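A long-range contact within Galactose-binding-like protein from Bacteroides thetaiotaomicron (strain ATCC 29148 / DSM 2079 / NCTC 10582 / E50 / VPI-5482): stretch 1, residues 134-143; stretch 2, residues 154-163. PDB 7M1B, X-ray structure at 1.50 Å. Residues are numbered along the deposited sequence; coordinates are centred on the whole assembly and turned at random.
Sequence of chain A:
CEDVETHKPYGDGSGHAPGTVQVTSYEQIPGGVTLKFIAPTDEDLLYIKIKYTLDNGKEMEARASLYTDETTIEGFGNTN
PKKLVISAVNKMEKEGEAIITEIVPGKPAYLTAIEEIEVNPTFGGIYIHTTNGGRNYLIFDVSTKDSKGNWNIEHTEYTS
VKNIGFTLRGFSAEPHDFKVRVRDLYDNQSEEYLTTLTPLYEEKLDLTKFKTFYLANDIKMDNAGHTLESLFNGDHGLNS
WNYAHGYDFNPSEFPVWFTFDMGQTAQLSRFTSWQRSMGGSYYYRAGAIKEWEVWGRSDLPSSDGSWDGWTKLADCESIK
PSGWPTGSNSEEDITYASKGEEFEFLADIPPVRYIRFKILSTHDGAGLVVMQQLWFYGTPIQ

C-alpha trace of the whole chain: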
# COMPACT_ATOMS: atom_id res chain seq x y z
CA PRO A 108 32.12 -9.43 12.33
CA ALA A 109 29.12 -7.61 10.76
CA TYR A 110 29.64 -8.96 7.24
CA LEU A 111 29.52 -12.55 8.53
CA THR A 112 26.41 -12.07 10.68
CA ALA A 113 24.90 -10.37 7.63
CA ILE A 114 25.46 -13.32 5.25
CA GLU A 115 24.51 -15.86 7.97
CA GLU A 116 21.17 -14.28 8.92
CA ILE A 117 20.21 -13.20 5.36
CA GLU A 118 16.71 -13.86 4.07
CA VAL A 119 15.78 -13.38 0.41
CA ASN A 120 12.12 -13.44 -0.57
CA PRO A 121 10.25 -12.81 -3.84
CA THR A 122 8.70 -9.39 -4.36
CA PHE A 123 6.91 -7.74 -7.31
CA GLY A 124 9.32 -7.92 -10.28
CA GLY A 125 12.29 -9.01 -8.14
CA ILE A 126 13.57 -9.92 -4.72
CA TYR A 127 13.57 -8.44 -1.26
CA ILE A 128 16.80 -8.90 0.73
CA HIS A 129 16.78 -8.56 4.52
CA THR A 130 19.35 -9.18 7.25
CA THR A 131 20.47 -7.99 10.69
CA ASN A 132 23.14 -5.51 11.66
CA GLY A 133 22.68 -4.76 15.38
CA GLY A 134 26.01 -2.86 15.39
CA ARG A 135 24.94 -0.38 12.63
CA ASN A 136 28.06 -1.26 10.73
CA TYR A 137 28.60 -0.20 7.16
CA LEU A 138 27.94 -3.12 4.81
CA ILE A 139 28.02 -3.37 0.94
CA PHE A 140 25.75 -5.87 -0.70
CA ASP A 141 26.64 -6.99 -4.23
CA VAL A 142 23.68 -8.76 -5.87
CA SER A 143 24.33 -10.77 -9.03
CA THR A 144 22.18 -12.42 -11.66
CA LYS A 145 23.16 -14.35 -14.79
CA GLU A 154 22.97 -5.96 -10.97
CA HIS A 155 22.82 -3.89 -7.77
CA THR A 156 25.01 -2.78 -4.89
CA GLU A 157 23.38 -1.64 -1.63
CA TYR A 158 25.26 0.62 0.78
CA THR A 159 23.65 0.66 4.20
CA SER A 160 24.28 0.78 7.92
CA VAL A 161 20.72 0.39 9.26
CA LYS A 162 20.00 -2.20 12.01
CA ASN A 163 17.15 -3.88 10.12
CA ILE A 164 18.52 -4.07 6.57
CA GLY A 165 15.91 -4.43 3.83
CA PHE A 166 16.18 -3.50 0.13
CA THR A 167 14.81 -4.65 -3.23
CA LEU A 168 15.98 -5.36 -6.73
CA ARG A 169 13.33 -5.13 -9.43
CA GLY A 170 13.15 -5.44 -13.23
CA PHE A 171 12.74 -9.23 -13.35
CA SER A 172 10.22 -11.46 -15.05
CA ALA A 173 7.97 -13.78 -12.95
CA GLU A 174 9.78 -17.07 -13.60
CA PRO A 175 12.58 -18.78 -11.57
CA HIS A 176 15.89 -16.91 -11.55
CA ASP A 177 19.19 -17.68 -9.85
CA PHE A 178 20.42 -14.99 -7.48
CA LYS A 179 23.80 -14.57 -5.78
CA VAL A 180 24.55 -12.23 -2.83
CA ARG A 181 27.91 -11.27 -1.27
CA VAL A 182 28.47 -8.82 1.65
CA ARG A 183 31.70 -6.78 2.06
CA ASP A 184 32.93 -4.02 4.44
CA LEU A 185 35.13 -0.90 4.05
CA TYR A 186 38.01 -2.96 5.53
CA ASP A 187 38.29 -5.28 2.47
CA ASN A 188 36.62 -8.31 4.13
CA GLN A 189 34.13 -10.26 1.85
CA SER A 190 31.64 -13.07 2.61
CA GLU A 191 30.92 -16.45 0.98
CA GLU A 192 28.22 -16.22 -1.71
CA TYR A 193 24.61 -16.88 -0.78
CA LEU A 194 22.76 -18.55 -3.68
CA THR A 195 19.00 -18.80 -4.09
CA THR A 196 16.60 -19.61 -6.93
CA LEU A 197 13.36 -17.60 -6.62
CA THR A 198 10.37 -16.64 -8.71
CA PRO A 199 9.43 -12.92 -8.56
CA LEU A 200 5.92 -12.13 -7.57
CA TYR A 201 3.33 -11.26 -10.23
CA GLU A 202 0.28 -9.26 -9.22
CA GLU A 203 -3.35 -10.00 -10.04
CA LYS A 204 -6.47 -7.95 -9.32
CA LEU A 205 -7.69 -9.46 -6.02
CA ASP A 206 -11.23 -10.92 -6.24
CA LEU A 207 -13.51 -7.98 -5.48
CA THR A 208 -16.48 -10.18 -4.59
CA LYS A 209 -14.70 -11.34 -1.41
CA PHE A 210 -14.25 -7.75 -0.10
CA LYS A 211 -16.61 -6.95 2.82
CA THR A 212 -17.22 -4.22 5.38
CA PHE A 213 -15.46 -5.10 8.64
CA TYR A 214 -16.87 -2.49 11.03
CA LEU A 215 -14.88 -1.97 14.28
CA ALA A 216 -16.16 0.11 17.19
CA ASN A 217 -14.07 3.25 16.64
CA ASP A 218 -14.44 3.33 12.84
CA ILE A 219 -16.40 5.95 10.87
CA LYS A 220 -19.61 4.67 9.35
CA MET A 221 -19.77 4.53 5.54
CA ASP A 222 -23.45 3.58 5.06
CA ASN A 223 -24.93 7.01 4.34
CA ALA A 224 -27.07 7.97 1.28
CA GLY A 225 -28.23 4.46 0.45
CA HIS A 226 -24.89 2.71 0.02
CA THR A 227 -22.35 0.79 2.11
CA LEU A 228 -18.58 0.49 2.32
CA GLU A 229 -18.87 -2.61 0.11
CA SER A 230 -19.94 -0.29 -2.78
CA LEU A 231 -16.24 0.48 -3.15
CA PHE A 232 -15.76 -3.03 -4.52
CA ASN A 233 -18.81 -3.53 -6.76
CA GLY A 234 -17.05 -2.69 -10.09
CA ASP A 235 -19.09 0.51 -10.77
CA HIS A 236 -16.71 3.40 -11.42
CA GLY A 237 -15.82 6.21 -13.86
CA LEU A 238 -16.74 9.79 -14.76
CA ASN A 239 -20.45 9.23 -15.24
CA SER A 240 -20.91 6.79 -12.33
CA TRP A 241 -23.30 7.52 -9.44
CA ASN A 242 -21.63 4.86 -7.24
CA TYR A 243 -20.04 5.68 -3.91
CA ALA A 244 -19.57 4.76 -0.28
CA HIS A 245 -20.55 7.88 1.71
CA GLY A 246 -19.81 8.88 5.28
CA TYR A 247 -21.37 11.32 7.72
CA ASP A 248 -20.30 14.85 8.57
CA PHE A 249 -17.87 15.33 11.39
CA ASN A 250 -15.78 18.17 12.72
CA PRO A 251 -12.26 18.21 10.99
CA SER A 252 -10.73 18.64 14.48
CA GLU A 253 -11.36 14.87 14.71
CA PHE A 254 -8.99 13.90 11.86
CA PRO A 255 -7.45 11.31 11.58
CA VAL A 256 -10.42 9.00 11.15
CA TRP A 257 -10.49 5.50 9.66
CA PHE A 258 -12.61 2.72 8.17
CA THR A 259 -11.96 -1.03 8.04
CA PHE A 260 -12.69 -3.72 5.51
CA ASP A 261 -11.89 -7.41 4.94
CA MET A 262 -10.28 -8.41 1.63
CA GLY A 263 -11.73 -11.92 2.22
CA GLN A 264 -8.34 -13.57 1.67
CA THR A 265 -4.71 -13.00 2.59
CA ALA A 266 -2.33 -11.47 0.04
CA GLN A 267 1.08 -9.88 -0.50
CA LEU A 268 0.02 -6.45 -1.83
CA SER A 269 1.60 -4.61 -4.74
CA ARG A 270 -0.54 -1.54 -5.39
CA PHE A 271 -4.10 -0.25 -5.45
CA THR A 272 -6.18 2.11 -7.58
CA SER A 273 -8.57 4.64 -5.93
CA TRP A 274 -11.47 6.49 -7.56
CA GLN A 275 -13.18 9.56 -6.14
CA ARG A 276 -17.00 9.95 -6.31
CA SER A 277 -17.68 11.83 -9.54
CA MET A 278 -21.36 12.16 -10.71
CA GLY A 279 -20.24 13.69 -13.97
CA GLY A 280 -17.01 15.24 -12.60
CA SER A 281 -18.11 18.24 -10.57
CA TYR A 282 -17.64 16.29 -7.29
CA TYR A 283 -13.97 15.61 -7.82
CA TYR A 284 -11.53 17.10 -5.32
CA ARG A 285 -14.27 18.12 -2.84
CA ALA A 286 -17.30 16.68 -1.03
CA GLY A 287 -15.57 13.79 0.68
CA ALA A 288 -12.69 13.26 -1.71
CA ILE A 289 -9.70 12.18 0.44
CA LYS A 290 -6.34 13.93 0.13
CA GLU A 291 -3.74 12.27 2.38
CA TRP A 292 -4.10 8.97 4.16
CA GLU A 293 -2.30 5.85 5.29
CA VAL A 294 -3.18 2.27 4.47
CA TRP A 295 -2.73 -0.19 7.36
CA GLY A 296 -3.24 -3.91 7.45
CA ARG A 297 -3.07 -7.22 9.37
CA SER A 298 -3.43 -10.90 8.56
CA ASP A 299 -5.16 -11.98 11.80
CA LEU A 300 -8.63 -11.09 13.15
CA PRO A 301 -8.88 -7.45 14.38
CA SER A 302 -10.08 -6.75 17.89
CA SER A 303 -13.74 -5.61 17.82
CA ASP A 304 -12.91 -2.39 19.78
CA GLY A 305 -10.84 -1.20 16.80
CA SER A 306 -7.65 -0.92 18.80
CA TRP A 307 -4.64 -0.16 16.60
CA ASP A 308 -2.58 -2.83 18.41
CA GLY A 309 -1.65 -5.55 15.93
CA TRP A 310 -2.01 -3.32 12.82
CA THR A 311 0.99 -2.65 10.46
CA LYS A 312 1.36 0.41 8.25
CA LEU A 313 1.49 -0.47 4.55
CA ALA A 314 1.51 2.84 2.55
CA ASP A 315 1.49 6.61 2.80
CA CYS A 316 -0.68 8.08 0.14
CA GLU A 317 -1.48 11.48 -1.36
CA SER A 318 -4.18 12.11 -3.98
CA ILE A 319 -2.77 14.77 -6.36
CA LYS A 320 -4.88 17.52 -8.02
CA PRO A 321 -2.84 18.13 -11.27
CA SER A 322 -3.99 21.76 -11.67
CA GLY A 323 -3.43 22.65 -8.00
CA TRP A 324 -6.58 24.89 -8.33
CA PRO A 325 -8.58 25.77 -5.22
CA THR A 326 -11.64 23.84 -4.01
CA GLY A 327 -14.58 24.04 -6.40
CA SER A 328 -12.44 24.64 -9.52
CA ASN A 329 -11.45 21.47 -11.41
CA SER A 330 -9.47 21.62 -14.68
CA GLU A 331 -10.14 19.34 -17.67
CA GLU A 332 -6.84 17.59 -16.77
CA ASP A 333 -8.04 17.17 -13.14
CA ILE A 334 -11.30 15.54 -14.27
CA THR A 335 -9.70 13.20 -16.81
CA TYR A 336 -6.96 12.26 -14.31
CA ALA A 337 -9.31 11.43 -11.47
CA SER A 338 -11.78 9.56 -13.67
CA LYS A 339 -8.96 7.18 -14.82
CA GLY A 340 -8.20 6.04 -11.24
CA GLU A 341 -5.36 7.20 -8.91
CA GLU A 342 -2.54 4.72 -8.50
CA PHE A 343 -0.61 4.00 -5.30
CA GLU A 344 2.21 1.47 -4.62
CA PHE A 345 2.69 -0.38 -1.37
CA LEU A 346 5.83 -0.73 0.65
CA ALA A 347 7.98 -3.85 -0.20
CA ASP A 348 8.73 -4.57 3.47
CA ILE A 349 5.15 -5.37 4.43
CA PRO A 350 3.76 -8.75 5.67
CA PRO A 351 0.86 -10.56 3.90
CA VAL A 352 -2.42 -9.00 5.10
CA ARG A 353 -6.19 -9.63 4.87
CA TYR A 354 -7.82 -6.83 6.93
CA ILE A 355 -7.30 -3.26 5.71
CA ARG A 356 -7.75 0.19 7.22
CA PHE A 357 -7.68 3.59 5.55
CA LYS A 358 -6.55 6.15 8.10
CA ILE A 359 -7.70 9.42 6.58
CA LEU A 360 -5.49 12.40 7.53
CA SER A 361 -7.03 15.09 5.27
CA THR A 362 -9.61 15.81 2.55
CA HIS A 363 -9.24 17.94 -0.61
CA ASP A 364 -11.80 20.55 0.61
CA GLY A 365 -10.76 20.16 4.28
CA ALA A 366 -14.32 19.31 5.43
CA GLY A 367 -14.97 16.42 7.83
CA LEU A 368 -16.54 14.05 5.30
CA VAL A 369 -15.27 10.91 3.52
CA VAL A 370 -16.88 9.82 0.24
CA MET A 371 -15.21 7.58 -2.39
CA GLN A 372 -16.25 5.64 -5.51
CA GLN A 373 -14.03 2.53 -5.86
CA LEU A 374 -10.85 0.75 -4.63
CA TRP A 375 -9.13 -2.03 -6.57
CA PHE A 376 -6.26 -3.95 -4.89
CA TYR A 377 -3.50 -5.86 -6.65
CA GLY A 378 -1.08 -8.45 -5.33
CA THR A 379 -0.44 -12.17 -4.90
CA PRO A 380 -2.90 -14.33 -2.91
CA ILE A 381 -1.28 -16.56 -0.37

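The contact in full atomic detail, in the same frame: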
# COMPACT_ATOMS: atom_id res chain seq x y z
N GLY A 134 24.95 -3.84 15.19
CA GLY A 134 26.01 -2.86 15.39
C GLY A 134 25.91 -1.59 14.54
O GLY A 134 26.68 -0.66 14.84
N ARG A 135 25.01 -1.53 13.53
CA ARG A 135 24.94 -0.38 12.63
C ARG A 135 26.31 -0.18 11.95
O ARG A 135 27.04 0.94 12.05
CB ARG A 135 24.41 0.86 13.36
CG ARG A 135 23.11 0.66 14.14
CD ARG A 135 21.97 1.12 13.15
NE ARG A 135 22.50 2.15 12.27
CZ ARG A 135 21.80 3.16 11.73
NH1 ARG A 135 20.52 3.36 12.03
NH2 ARG A 135 22.40 3.95 10.86
N ASN A 136 26.80 -1.33 11.44
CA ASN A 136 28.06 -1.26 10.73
C ASN A 136 27.72 -1.00 9.28
O ASN A 136 26.58 -1.18 8.82
CB ASN A 136 28.88 -2.54 10.87
CG ASN A 136 29.37 -2.69 12.30
OD1 ASN A 136 28.77 -3.43 13.08
ND2 ASN A 136 30.37 -1.89 12.65
N TYR A 137 28.74 -0.60 8.55
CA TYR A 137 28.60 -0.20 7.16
C TYR A 137 28.92 -1.38 6.26
O TYR A 137 30.00 -1.91 6.23
CB TYR A 137 29.43 1.04 6.85
CG TYR A 137 29.31 1.66 5.47
CD1 TYR A 137 28.32 2.60 5.21
CD2 TYR A 137 30.17 1.31 4.44
CE1 TYR A 137 28.19 3.18 3.95
CE2 TYR A 137 30.06 1.90 3.19
CZ TYR A 137 29.10 2.86 2.95
OH TYR A 137 28.96 3.40 1.68
N LEU A 138 27.88 -1.89 5.58
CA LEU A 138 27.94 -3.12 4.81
C LEU A 138 27.65 -2.74 3.35
O LEU A 138 27.09 -1.64 3.17
CB LEU A 138 26.90 -4.12 5.39
CG LEU A 138 27.16 -4.56 6.85
CD1 LEU A 138 25.96 -5.40 7.33
CD2 LEU A 138 28.46 -5.39 6.97
N ILE A 139 28.20 -3.52 2.41
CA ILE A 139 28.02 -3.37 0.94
C ILE A 139 27.51 -4.70 0.40
O ILE A 139 28.16 -5.74 0.54
CB ILE A 139 29.39 -2.97 0.32
CG1 ILE A 139 30.16 -2.00 1.23
CG2 ILE A 139 29.22 -2.38 -1.10
CD1 ILE A 139 29.58 -0.61 1.28
N PHE A 140 26.31 -4.64 -0.18
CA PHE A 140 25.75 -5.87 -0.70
C PHE A 140 25.87 -5.86 -2.21
O PHE A 140 25.42 -4.91 -2.84
CB PHE A 140 24.28 -5.94 -0.28
CG PHE A 140 24.03 -6.15 1.19
CD1 PHE A 140 24.19 -5.11 2.11
CD2 PHE A 140 23.64 -7.40 1.68
CE1 PHE A 140 23.91 -5.30 3.46
CE2 PHE A 140 23.34 -7.59 3.03
CZ PHE A 140 23.47 -6.54 3.91
N ASP A 141 26.52 -6.90 -2.78
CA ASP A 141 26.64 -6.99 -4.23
C ASP A 141 25.70 -8.10 -4.68
O ASP A 141 25.88 -9.25 -4.26
CB ASP A 141 28.07 -7.37 -4.66
CG ASP A 141 29.05 -6.23 -4.47
OD1 ASP A 141 28.70 -5.08 -4.87
OD2 ASP A 141 30.15 -6.49 -3.89
N VAL A 142 24.72 -7.78 -5.54
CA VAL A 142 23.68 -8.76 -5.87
C VAL A 142 23.74 -9.09 -7.37
O VAL A 142 23.63 -8.14 -8.24
CB VAL A 142 22.25 -8.30 -5.50
CG1 VAL A 142 21.23 -9.36 -5.90
CG2 VAL A 142 22.13 -7.97 -4.02
N SER A 143 24.04 -10.38 -7.65
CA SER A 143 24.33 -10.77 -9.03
C SER A 143 23.21 -11.63 -9.60
O SER A 143 22.55 -12.38 -8.88
CB SER A 143 25.67 -11.48 -9.13
OG SER A 143 26.71 -10.70 -8.56
N GLU A 154 24.11 -6.72 -10.37
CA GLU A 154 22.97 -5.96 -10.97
C GLU A 154 22.54 -4.83 -10.04
O GLU A 154 21.73 -3.98 -10.42
CB GLU A 154 21.76 -6.88 -11.21
CG GLU A 154 21.82 -7.64 -12.52
CD GLU A 154 21.69 -6.80 -13.78
OE1 GLU A 154 21.33 -5.59 -13.66
OE2 GLU A 154 21.96 -7.36 -14.88
N HIS A 155 23.06 -4.88 -8.81
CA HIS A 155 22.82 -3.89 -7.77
C HIS A 155 23.85 -4.06 -6.67
O HIS A 155 24.22 -5.19 -6.34
CB HIS A 155 21.44 -4.09 -7.14
CG HIS A 155 21.15 -3.13 -6.03
ND1 HIS A 155 20.75 -1.83 -6.31
CD2 HIS A 155 21.25 -3.27 -4.64
CE1 HIS A 155 20.58 -1.20 -5.14
NE2 HIS A 155 20.84 -2.07 -4.11
N THR A 156 24.21 -2.90 -6.11
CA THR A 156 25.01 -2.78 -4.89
C THR A 156 24.28 -1.86 -3.91
O THR A 156 23.97 -0.70 -4.24
CB THR A 156 26.44 -2.34 -5.18
OG1 THR A 156 26.95 -3.23 -6.18
CG2 THR A 156 27.27 -2.42 -3.92
N GLU A 157 23.97 -2.41 -2.73
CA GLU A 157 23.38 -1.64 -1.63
C GLU A 157 24.44 -1.21 -0.63
O GLU A 157 25.32 -2.01 -0.16
CB GLU A 157 22.29 -2.49 -0.94
CG GLU A 157 21.43 -1.72 0.05
CD GLU A 157 20.44 -0.75 -0.56
OE1 GLU A 157 20.43 -0.70 -1.81
OE2 GLU A 157 19.69 -0.05 0.22
N TYR A 158 24.32 0.06 -0.19
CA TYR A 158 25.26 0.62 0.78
C TYR A 158 24.49 1.14 1.99
O TYR A 158 23.78 2.15 1.89
CB TYR A 158 26.04 1.80 0.19
CG TYR A 158 26.87 1.48 -1.03
CD1 TYR A 158 26.35 1.62 -2.31
CD2 TYR A 158 28.20 1.12 -0.90
CE1 TYR A 158 27.12 1.35 -3.44
CE2 TYR A 158 28.99 0.86 -2.01
CZ TYR A 158 28.44 0.97 -3.28
OH TYR A 158 29.23 0.70 -4.37
N THR A 159 24.62 0.44 3.15
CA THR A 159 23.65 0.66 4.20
C THR A 159 24.35 0.48 5.55
O THR A 159 25.29 -0.30 5.69
CB THR A 159 22.45 -0.31 4.02
OG1 THR A 159 21.49 -0.08 5.06
CG2 THR A 159 22.88 -1.76 4.09
N SER A 160 23.88 1.24 6.59
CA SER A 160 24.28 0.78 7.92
C SER A 160 23.08 0.60 8.86
O SER A 160 23.26 0.55 10.08
CB SER A 160 25.34 1.74 8.49
OG SER A 160 24.73 3.03 8.65
N VAL A 161 21.84 0.48 8.33
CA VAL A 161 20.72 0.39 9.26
C VAL A 161 20.77 -0.94 10.03
O VAL A 161 21.48 -1.89 9.60
CB VAL A 161 19.36 0.66 8.58
CG1 VAL A 161 19.32 2.07 8.01
CG2 VAL A 161 19.03 -0.40 7.53
N LYS A 162 20.08 -1.00 11.19
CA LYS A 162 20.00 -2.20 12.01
C LYS A 162 19.22 -3.30 11.31
O LYS A 162 19.65 -4.46 11.31
CB LYS A 162 19.39 -1.94 13.39
CG LYS A 162 19.18 -3.20 14.23
CD LYS A 162 19.04 -2.95 15.71
CE LYS A 162 18.84 -4.25 16.49
NZ LYS A 162 18.28 -3.94 17.85
N ASN A 163 18.04 -2.94 10.77
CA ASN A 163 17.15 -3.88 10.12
C ASN A 163 17.25 -3.60 8.62
O ASN A 163 16.59 -2.68 8.13
CB ASN A 163 15.73 -3.75 10.68
CG ASN A 163 15.59 -4.27 12.10
OD1 ASN A 163 15.20 -3.52 12.99
ND2 ASN A 163 15.91 -5.54 12.33

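Residues 138-143 and 155-159 run as neighbouring antiparallel β-strands, their N-to-C directions 165° apart and their axes 4.6 Å apart at closest approach; together the two stretches bury 801 Å². Paired amides and carbonyls satisfy each other at alternate residues. Leu138 N donates to Thr159 O (3.0 Å) and Thr159 N returns the bond to Leu138 O (3.2 Å), both nearly straight. Two residues on, Phe140 N reaches Glu157 O (2.8 Å), and Glu157 N reaches Phe140 O (2.9 Å) at a more bent 147°. The third pair is lopsided: Val142 N binds His155 O firmly (2.8 Å), whereas His155 N makes a weak bond to Val142 O (3.4 Å, 142°). That carbonyl also accepts from Glu154 N, with 2.6 Å between Glu154 N and Val142 O, so one oxygen accepts from two consecutive amides. In the non-hydrogen-bonded pairs between, CA-H groups approach the same carbonyls: Ile139 CA lies 3.2 Å from Glu157 O, and Thr156 CA 3.0 Å from Phe140 O.

Side chains alternate between the two faces of the sheet. On one face, Asp141 pairs with Thr156, whose hydroxyl OG1 donates to Asp141 OD1 (2.9 Å); the other carboxylate oxygen, OD2, is satisfied elsewhere in the structure. Next to them the contact is apolar: Ile139 CG2 meets Thr156 CG2 at 3.4 Å, and Ile139 CD1 comes to 3.1 Å from Tyr158 CD2, a tight approach at the edge of the tyrosine ring. Tyr137 extends this patch, its CZ 4.3 Å from Tyr158 CB.

Leu138, Phe140 and Val142 occupy the other face with Thr159, Glu157 and His155. The Phe140 ring carbon CE1 packs 3.7 Å from the methyl CG2 of Thr159. Within the second strand, His155 NE2 donates to Glu157 OE1 (2.7 Å), joining side chains two residues apart on this face. Thr159 OG1 accepts a weak bond from Val161 N (3.3 Å), just past the strand.

Beyond the paired strands, Arg135 folds its side chain against the turn at Ser160-Lys162. Its NH2 donates a weak hydrogen bond to Ser160 OG (3.3 Å, 140°). Although Arg135 NE is only 2.8 Å from Ser160 O, the angle is too poor for a hydrogen bond; Arg135 CA offers that oxygen a CA-H contact at 3.2 Å. Ser160 C and Val161 CA lie over one face of the guanidinium, so the arginine is held by packing as well as polar contact. Nearby, Ser160 CA makes a similar contact with Asn136 O (3.2 Å).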